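Local coordinates for oligogalacturonate lyase (Yersinia enterocolitica subsp. enterocolitica, PDB 3PE7), which is a cytoplasmic metal-binding lyase that cleaves oligogalacturonates by beta-elimination, at residues F158-F161 with Y162-K165; W342-E346 with G347-V351. All coordinates share one frame; numbering follows the deposited sequence.

Interaction 1: F158-F161 with Y162-K165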
loop_
_atom_site.group_PDB
_atom_site.type_symbol
_atom_site.label_atom_id
_atom_site.label_comp_id
_atom_site.label_asym_id
_atom_site.label_seq_id
_atom_site.Cartn_x
_atom_site.Cartn_y
_atom_site.Cartn_z
ATOM N N PHE A 158 -16.517 -0.127 10.509
ATOM C CA PHE A 158 -16.078 0.468 9.238
ATOM C C PHE A 158 -17.278 0.774 8.347
ATOM O O PHE A 158 -17.350 1.850 7.742
ATOM C CB PHE A 158 -15.084 -0.471 8.532
ATOM C CG PHE A 158 -14.256 0.191 7.439
ATOM C CD1 PHE A 158 -12.988 0.719 7.716
ATOM C CD2 PHE A 158 -14.732 0.245 6.135
ATOM C CE1 PHE A 158 -12.223 1.322 6.711
ATOM C CE2 PHE A 158 -13.980 0.847 5.117
ATOM C CZ PHE A 158 -12.724 1.376 5.398
ATOM N N HIS A 159 -18.242 -0.153 8.299
ATOM C CA HIS A 159 -19.473 0.044 7.530
ATOM C C HIS A 159 -20.319 1.205 8.049
ATOM O O HIS A 159 -20.679 2.114 7.285
ATOM C CB HIS A 159 -20.297 -1.256 7.491
ATOM C CG HIS A 159 -21.538 -1.160 6.656
ATOM N ND1 HIS A 159 -22.759 -0.795 7.180
ATOM C CD2 HIS A 159 -21.740 -1.365 5.335
ATOM C CE1 HIS A 159 -23.666 -0.797 6.218
ATOM N NE2 HIS A 159 -23.072 -1.129 5.088
ATOM N N GLU A 160 -20.606 1.193 9.351
ATOM C CA GLU A 160 -21.466 2.197 9.988
ATOM C C GLU A 160 -20.861 3.595 10.008
ATOM O O GLU A 160 -21.587 4.597 10.013
ATOM C CB GLU A 160 -21.819 1.777 11.426
ATOM C CG GLU A 160 -22.695 0.503 11.512
ATOM C CD GLU A 160 -24.003 0.621 10.751
ATOM O OE1 GLU A 160 -24.736 1.614 10.958
ATOM O OE2 GLU A 160 -24.304 -0.294 9.952
ATOM N N PHE A 161 -19.529 3.659 10.027
ATOM C CA PHE A 161 -18.830 4.939 10.116
ATOM C C PHE A 161 -19.185 5.859 8.943
ATOM O O PHE A 161 -19.304 7.077 9.110
ATOM C CB PHE A 161 -17.322 4.700 10.156
ATOM C CG PHE A 161 -16.532 5.927 10.462
ATOM C CD1 PHE A 161 -16.699 6.604 11.675
ATOM C CD2 PHE A 161 -15.613 6.420 9.542
ATOM C CE1 PHE A 161 -15.955 7.754 11.955
ATOM C CE2 PHE A 161 -14.862 7.564 9.830
ATOM C CZ PHE A 161 -15.038 8.230 11.033
ATOM N N TYR A 162 -19.338 5.257 7.773
ATOM C CA TYR A 162 -19.667 5.990 6.545
ATOM C C TYR A 162 -20.916 6.880 6.702
ATOM O O TYR A 162 -20.935 8.022 6.246
ATOM C CB TYR A 162 -19.858 4.999 5.395
ATOM C CG TYR A 162 -20.548 5.568 4.165
ATOM C CD1 TYR A 162 -21.884 5.252 3.878
ATOM C CD2 TYR A 162 -19.867 6.408 3.291
ATOM C CE1 TYR A 162 -22.522 5.772 2.750
ATOM C CE2 TYR A 162 -20.496 6.941 2.162
ATOM C CZ TYR A 162 -21.821 6.617 1.896
ATOM O OH TYR A 162 -22.441 7.127 0.775
ATOM N N PHE A 163 -21.929 6.360 7.383
ATOM C CA PHE A 163 -23.208 7.062 7.507
ATOM C C PHE A 163 -23.174 8.236 8.484
ATOM O O PHE A 163 -24.096 9.067 8.483
ATOM C CB PHE A 163 -24.306 6.073 7.907
ATOM C CG PHE A 163 -24.474 4.940 6.941
ATOM C CD1 PHE A 163 -25.306 5.073 5.832
ATOM C CD2 PHE A 163 -23.794 3.739 7.131
ATOM C CE1 PHE A 163 -25.466 4.011 4.933
ATOM C CE2 PHE A 163 -23.946 2.666 6.227
ATOM C CZ PHE A 163 -24.784 2.808 5.134
ATOM N N THR A 164 -22.118 8.318 9.295
ATOM C CA THR A 164 -21.969 9.399 10.271
ATOM C C THR A 164 -21.513 10.722 9.662
ATOM O O THR A 164 -21.523 11.738 10.338
ATOM C CB THR A 164 -21.001 9.030 11.421
ATOM O OG1 THR A 164 -19.675 8.881 10.908
ATOM C CG2 THR A 164 -21.435 7.746 12.135
ATOM N N LYS A 165 -21.112 10.701 8.388
ATOM C CA LYS A 165 -20.624 11.909 7.702
ATOM C C LYS A 165 -19.563 12.650 8.509
ATOM O O LYS A 165 -19.743 13.829 8.870
ATOM C CB LYS A 165 -21.784 12.856 7.344
ATOM C CG LYS A 165 -22.671 12.348 6.228
ATOM C CD LYS A 165 -23.729 13.379 5.855
ATOM C CE LYS A 165 -24.923 12.722 5.205
ATOM N NZ LYS A 165 -24.733 12.445 3.748
#
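Phe-161 O is gripped twice by Thr-164, through OG1 at 2.6 Å and through the backbone N at 3.1 Å. The two donors come from different directions: the hydroxyl lies in the carbonyl plane on a lone pair, the amide N well above it. Backbone bonds from residue i+3 back to residue i follow the 3-10 pattern here, in the turn that continues from helix 155-161, in the excursion between strands 138-145 and 168-174 of one propeller blade. Chi1 of 66° sets Thr-164 OG1 between its own N and carbonyl carbon, which swings the hydroxyl back to Phe-161. One residue earlier, Phe-163 N bonds to Glu-160 O at 3.2 Å.

The rings of His-159 and Phe-163 meet obliquely, their planes at 54° and His-159 CE1 3.5 Å from Phe-163 CE2. Tyr-162 CD1 sits over the centre of a Phe-163 face. Phe-161 meets Trp-189, just ahead of strand 190-196, edge-to-face. His-159 ND1 donates to Glu-160 OE2, which also forms a salt bridge with Lys-156; the carboxylate oxygen lies in the imidazole plane, whereas the nitrogen approaches it from above the carboxylate plane, at 3.2 Å.

Interaction 2: W342-E346 with G347-V351. With MN (manganese (II) ion), chain B; ACT (acetate ion), chain E.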
loop_
_atom_site.group_PDB
_atom_site.type_symbol
_atom_site.label_atom_id
_atom_site.label_comp_id
_atom_site.label_asym_id
_atom_site.label_seq_id
_atom_site.Cartn_x
_atom_site.Cartn_y
_atom_site.Cartn_z
ATOM N N TRP A 342 -5.643 -15.171 5.315
ATOM C CA TRP A 342 -6.376 -13.918 5.538
ATOM C C TRP A 342 -6.769 -13.665 6.997
ATOM O O TRP A 342 -7.545 -12.733 7.289
ATOM C CB TRP A 342 -7.610 -13.841 4.630
ATOM C CG TRP A 342 -7.285 -13.985 3.168
ATOM C CD1 TRP A 342 -7.382 -15.126 2.411
ATOM C CD2 TRP A 342 -6.839 -12.949 2.277
ATOM N NE1 TRP A 342 -7.015 -14.875 1.115
ATOM C CE2 TRP A 342 -6.687 -13.542 0.999
ATOM C CE3 TRP A 342 -6.541 -11.586 2.435
ATOM C CZ2 TRP A 342 -6.237 -12.822 -0.114
ATOM C CZ3 TRP A 342 -6.100 -10.867 1.315
ATOM C CH2 TRP A 342 -5.948 -11.493 0.067
ATOM N N LYS A 343 -6.217 -14.465 7.917
ATOM C CA LYS A 343 -6.610 -14.374 9.326
ATOM C C LYS A 343 -6.047 -13.107 9.943
ATOM O O LYS A 343 -5.055 -12.532 9.463
ATOM C CB LYS A 343 -6.113 -15.598 10.121
ATOM C CG LYS A 343 -6.953 -16.851 9.875
ATOM C CD LYS A 343 -6.309 -18.097 10.478
ATOM C CE LYS A 343 -7.163 -19.326 10.187
ATOM N NZ LYS A 343 -6.584 -20.588 10.754
ATOM N N VAL A 344 -6.682 -12.676 11.030
ATOM C CA VAL A 344 -6.196 -11.555 11.809
ATOM C C VAL A 344 -5.091 -12.026 12.761
ATOM O O VAL A 344 -5.235 -13.059 13.435
ATOM C CB VAL A 344 -7.368 -10.928 12.600
ATOM C CG1 VAL A 344 -6.874 -9.844 13.576
ATOM C CG2 VAL A 344 -8.415 -10.382 11.627
ATOM N N PHE A 345 -3.970 -11.311 12.800
ATOM C CA PHE A 345 -3.002 -11.539 13.871
ATOM C C PHE A 345 -2.901 -10.268 14.705
ATOM O O PHE A 345 -2.743 -9.173 14.160
ATOM C CB PHE A 345 -1.601 -11.886 13.327
ATOM C CG PHE A 345 -1.459 -13.294 12.826
ATOM C CD1 PHE A 345 -0.709 -14.240 13.551
ATOM C CD2 PHE A 345 -2.040 -13.678 11.622
ATOM C CE1 PHE A 345 -0.556 -15.540 13.080
ATOM C CE2 PHE A 345 -1.878 -14.990 11.134
ATOM C CZ PHE A 345 -1.149 -15.912 11.862
ATOM N N GLU A 346 -2.974 -10.432 16.027
ATOM C CA GLU A 346 -2.867 -9.320 16.994
ATOM C C GLU A 346 -3.740 -8.104 16.627
ATOM O O GLU A 346 -3.311 -6.933 16.711
ATOM C CB GLU A 346 -1.389 -8.926 17.227
ATOM C CG GLU A 346 -0.504 -10.068 17.757
ATOM C CD GLU A 346 0.911 -9.642 18.008
ATOM O OE1 GLU A 346 1.121 -8.737 18.844
ATOM O OE2 GLU A 346 1.828 -10.211 17.379
ATOM N N GLY A 347 -4.972 -8.397 16.235
ATOM C CA GLY A 347 -5.963 -7.358 15.947
ATOM C C GLY A 347 -5.821 -6.686 14.592
ATOM O O GLY A 347 -6.657 -5.872 14.215
ATOM N N ASP A 348 -4.766 -7.033 13.852
ATOM C CA ASP A 348 -4.476 -6.350 12.608
ATOM C C ASP A 348 -5.070 -7.056 11.387
ATOM O O ASP A 348 -4.728 -8.208 11.077
ATOM C CB ASP A 348 -2.970 -6.161 12.442
ATOM C CG ASP A 348 -2.653 -5.138 11.397
ATOM O OD1 ASP A 348 -2.861 -5.462 10.205
ATOM O OD2 ASP A 348 -2.216 -4.023 11.759
ATOM N N ARG A 349 -5.935 -6.336 10.684
ATOM C CA ARG A 349 -6.684 -6.904 9.570
ATOM C C ARG A 349 -5.947 -6.793 8.242
ATOM O O ARG A 349 -6.495 -7.199 7.219
ATOM C CB ARG A 349 -8.052 -6.214 9.421
ATOM C CG ARG A 349 -8.844 -5.998 10.716
ATOM C CD ARG A 349 -9.075 -7.275 11.432
ATOM N NE ARG A 349 -9.982 -7.149 12.573
ATOM C CZ ARG A 349 -11.204 -7.670 12.619
ATOM N NH1 ARG A 349 -11.687 -8.354 11.583
ATOM N NH2 ARG A 349 -11.942 -7.516 13.714
ATOM N N GLN A 350 -4.732 -6.244 8.243
ATOM C CA GLN A 350 -3.946 -6.134 7.005
ATOM C C GLN A 350 -2.747 -7.058 6.994
ATOM O O GLN A 350 -2.150 -7.295 5.939
ATOM C CB GLN A 350 -3.451 -4.684 6.795
ATOM C CG GLN A 350 -4.549 -3.664 6.438
ATOM C CD GLN A 350 -5.173 -3.900 5.083
ATOM O OE1 GLN A 350 -4.468 -4.124 4.077
ATOM N NE2 GLN A 350 -6.513 -3.838 5.029
ATOM N N VAL A 351 -2.382 -7.572 8.170
ATOM C CA VAL A 351 -1.082 -8.241 8.319
ATOM C C VAL A 351 -0.905 -9.484 7.409
ATOM O O VAL A 351 0.196 -9.736 6.916
ATOM C CB VAL A 351 -0.788 -8.535 9.796
ATOM C CG1 VAL A 351 -1.678 -9.659 10.341
ATOM C CG2 VAL A 351 0.680 -8.857 10.002
HETATM MN MN MN B . -4.784 -4.854 2.094
HETATM C C ACT E . -6.276 -2.911 1.598
HETATM O O ACT E . -6.833 -3.993 2.006
HETATM O OXT ACT E . -5.003 -2.893 1.388
HETATM C CH3 ACT E . -7.092 -1.681 1.386
HETATM O O HOH W 1 -7.005 -10.140 6.560
HETATM O O HOH W 2 -4.812 -9.800 8.611
#
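Asp-348 N donates to Phe-345 O at 3.0 Å with an N-H...O angle of 161°, closing a type I' beta turn through Glu-346 and Gly-347, both at positive phi. Phe-345 and Asp-348 form a single antiparallel hydrogen-bonded bridge. Val-344 lies along the returning arm: CG1, anti to its backbone N (chi1 173°), touches Gly-347 C and Asp-348 N, each at 3.5 Å. Phe-345 CB meets Val-351 CG1 at 3.7 Å, while the buried Phe-345 N has no polar partner in the model.

Further from the turn, water pairs the two arms. One molecule bridges Lys-343 O and Asp-348 O, another Trp-342 O and Arg-349 O. Asp-348 OD1 accepts from Gln-350 N at 2.8 Å on the anti side of the carboxylate, forming an Asx turn just before the metal ligand. Gln-350 OE1 binds the manganese ion at 2.1 Å. Its NE2 donates at 3.0 Å to O of an acetate ion, probably from the crystallisation liquor; in this crystal that bond, with the metal bond, holds the amide's rotation. Both acetate oxygens also bind the metal; His-287, His-353 and His-355 complete its shell. Trp-342 packs edge-to-face with His-353. Residues 342-351 thus supply one ligand and flank another; the same loop goes on to provide His-353 and His-355 to the manganese site of this seven-bladed propeller.

How the interactions relate
From the N terminus, interaction 1 comes first, on helix 155-161 and the turn after it, within the long connection between strands 138-145 and 168-174 of one blade. Interaction 2 follows much later, in the loop leading from strand 331-337 to strand 357-358. That loop passes from one blade to the sheet in which strands 12-15 and 22-25 near the N terminus join strands 364-369 and 376-381 near the C terminus. The two contacts run in series, neither nesting nor crossing, each folding one continuous segment. Their centres are 22 Å apart, yet the Phe-158 side chain comes within about 8 Å of that of Gln-350, bringing the helix near the metal site without touching interaction 2.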